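Local coordinates for tRNA (adenine(9)-N1)-methyltransferase (Sulfolobus acidocaldarius, PDB 5A7Z), which catalyses the S-adenosyl-L-methionine-dependent methylation of adenosine 9 in tRNA at N1, giving N(1)-methyladenosine, at residues Leu250-Leu255 / Glu260-Ser265. Sequence-based numbering, arbitrary orientation.
Sequences LRVKEL and EEAIIS
R251 and A262 are the closest CA pair between helical segments 250-255 and 260-265, R251 CA to A262 CA 5.7 Å, and the segment axes approach to 9.2 Å with their N-to-C directions 126° apart. The CB atoms of both residues point across the gap, and R251 CB lies 3.5 Å from A262 CB, with R251 CG also against that methyl. V252 adds a second apolar touch, its CG2 reaching A262 CB at 3.8 Å; the alanine methyl is thus met by two consecutive residues of the facing helix. The R251 chain bends at CB-CG (chi2 -54°), and S265 OG sits over one face of the R251 guanidinium, 3.3 Å above the plane and over its centre. That position rules out an in-plane N-H bond, and R251 NH2 to S265 OG, 3.4 Å, has a poor angle. E247 forms a salt bridge with R251 NE, while Q257 accepts a weak hydrogen bond from NH1. Shortening R251 to alanine would remove the guanidinium, which is likely to leave E247 without this charge partner and to uncover the side of S265 packed against it. Helix 242-255 and helix 259-265 are consecutive helices, joined by a short connection and packed at a steep angle, at the C-terminal end of the SPOUT methyltransferase domain.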
loop_
_atom_site.group_PDB
_atom_site.type_symbol
_atom_site.label_atom_id
_atom_site.label_comp_id
_atom_site.label_asym_id
_atom_site.label_seq_id
_atom_site.Cartn_x
_atom_site.Cartn_y
_atom_site.Cartn_z
ATOM N N LEU A 250 2.745 -1.911 5.478
ATOM C CA LEU A 250 3.327 -1.977 4.146
ATOM C C LEU A 250 4.870 -2.107 4.196
ATOM O O LEU A 250 5.438 -2.752 3.344
ATOM C CB LEU A 250 2.897 -0.766 3.328
ATOM C CG LEU A 250 1.390 -0.637 3.045
ATOM C CD1 LEU A 250 1.077 0.742 2.473
ATOM C CD2 LEU A 250 0.918 -1.716 2.082
ATOM N N ARG A 251 5.528 -1.561 5.226
ATOM C CA ARG A 251 6.983 -1.740 5.366
ATOM C C ARG A 251 7.258 -3.201 5.429
ATOM O O ARG A 251 8.217 -3.677 4.873
ATOM C CB ARG A 251 7.544 -1.179 6.687
ATOM C CG ARG A 251 7.410 0.298 6.976
ATOM C CD ARG A 251 7.944 1.145 5.892
ATOM N NE ARG A 251 8.380 2.467 6.378
ATOM C CZ ARG A 251 9.638 2.883 6.354
ATOM N NH1 ARG A 251 10.614 2.053 6.014
ATOM N NH2 ARG A 251 9.935 4.103 6.715
ATOM N N VAL A 252 6.475 -3.881 6.261
ATOM C CA VAL A 252 6.728 -5.254 6.614
ATOM C C VAL A 252 6.391 -6.156 5.424
ATOM O O VAL A 252 7.176 -7.015 5.054
ATOM C CB VAL A 252 5.920 -5.655 7.853
ATOM C CG1 VAL A 252 5.983 -7.146 8.065
ATOM C CG2 VAL A 252 6.436 -4.923 9.087
ATOM N N LYS A 253 5.293 -5.872 4.748
ATOM C CA LYS A 253 4.818 -6.772 3.707
ATOM C C LYS A 253 5.480 -6.564 2.365
ATOM O O LYS A 253 5.591 -7.511 1.588
ATOM C CB LYS A 253 3.338 -6.621 3.526
ATOM C CG LYS A 253 2.541 -7.047 4.745
ATOM C CD LYS A 253 1.066 -7.037 4.432
ATOM C CE LYS A 253 0.708 -8.060 3.347
ATOM N NZ LYS A 253 0.856 -9.424 3.892
ATOM N N GLU A 254 5.849 -5.329 2.049
ATOM C CA GLU A 254 6.333 -5.022 0.700
ATOM C C GLU A 254 7.831 -4.761 0.688
ATOM O O GLU A 254 8.490 -4.927 -0.330
ATOM C CB GLU A 254 5.587 -3.824 0.125
ATOM C CG GLU A 254 4.156 -4.140 -0.268
ATOM C CD GLU A 254 4.075 -5.078 -1.458
ATOM O OE1 GLU A 254 4.891 -4.944 -2.392
ATOM O OE2 GLU A 254 3.190 -5.931 -1.462
ATOM N N LEU A 255 8.365 -4.348 1.823
ATOM C CA LEU A 255 9.793 -4.070 1.927
ATOM C C LEU A 255 10.518 -5.152 2.687
ATOM O O LEU A 255 11.718 -5.110 2.830
ATOM C CB LEU A 255 10.021 -2.716 2.594
ATOM C CG LEU A 255 10.176 -1.528 1.664
ATOM C CD1 LEU A 255 9.244 -1.590 0.446
ATOM C CD2 LEU A 255 9.990 -0.237 2.445
ATOM N N GLU A 260 9.573 -4.502 14.160
ATOM C CA GLU A 260 10.340 -3.637 15.048
ATOM C C GLU A 260 10.955 -2.435 14.323
ATOM O O GLU A 260 10.873 -1.308 14.811
ATOM C CB GLU A 260 11.435 -4.436 15.758
ATOM C CG GLU A 260 12.242 -3.628 16.760
ATOM C CD GLU A 260 13.284 -4.463 17.478
ATOM O OE1 GLU A 260 13.403 -5.667 17.164
ATOM O OE2 GLU A 260 13.985 -3.917 18.355
ATOM N N GLU A 261 11.572 -2.671 13.167
ATOM C CA GLU A 261 12.251 -1.597 12.443
ATOM C C GLU A 261 11.275 -0.742 11.683
ATOM O O GLU A 261 11.540 0.432 11.428
ATOM C CB GLU A 261 13.275 -2.171 11.458
ATOM C CG GLU A 261 14.398 -2.962 12.123
ATOM C CD GLU A 261 15.575 -2.087 12.584
ATOM O OE1 GLU A 261 15.399 -1.220 13.500
ATOM O OE2 GLU A 261 16.692 -2.293 12.039
ATOM N N ALA A 262 10.177 -1.360 11.250
ATOM C CA ALA A 262 9.113 -0.629 10.587
ATOM C C ALA A 262 8.538 0.375 11.580
ATOM O O ALA A 262 8.333 1.528 11.256
ATOM C CB ALA A 262 8.043 -1.590 10.090
ATOM N N ILE A 263 8.311 -0.066 12.814
ATOM C CA ILE A 263 7.755 0.829 13.810
ATOM C C ILE A 263 8.736 1.936 14.100
ATOM O O ILE A 263 8.345 3.105 14.159
ATOM C CB ILE A 263 7.393 0.119 15.121
ATOM C CG1 ILE A 263 6.254 -0.848 14.913
ATOM C CG2 ILE A 263 6.969 1.136 16.176
ATOM C CD1 ILE A 263 6.096 -1.850 16.040
ATOM N N ILE A 264 10.011 1.573 14.260
ATOM C CA ILE A 264 11.071 2.554 14.550
ATOM C C ILE A 264 11.068 3.636 13.488
ATOM O O ILE A 264 11.005 4.820 13.803
ATOM C CB ILE A 264 12.489 1.899 14.601
ATOM C CG1 ILE A 264 12.666 1.018 15.857
ATOM C CG2 ILE A 264 13.580 2.965 14.539
ATOM C CD1 ILE A 264 12.105 1.612 17.118
ATOM N N SER A 265 11.120 3.232 12.227
ATOM C CA SER A 265 11.276 4.192 11.138
ATOM C C SER A 265 10.140 5.241 11.098
ATOM O O SER A 265 10.302 6.297 10.488
ATOM C CB SER A 265 11.400 3.465 9.797
ATOM O OG SER A 265 10.394 2.480 9.654
#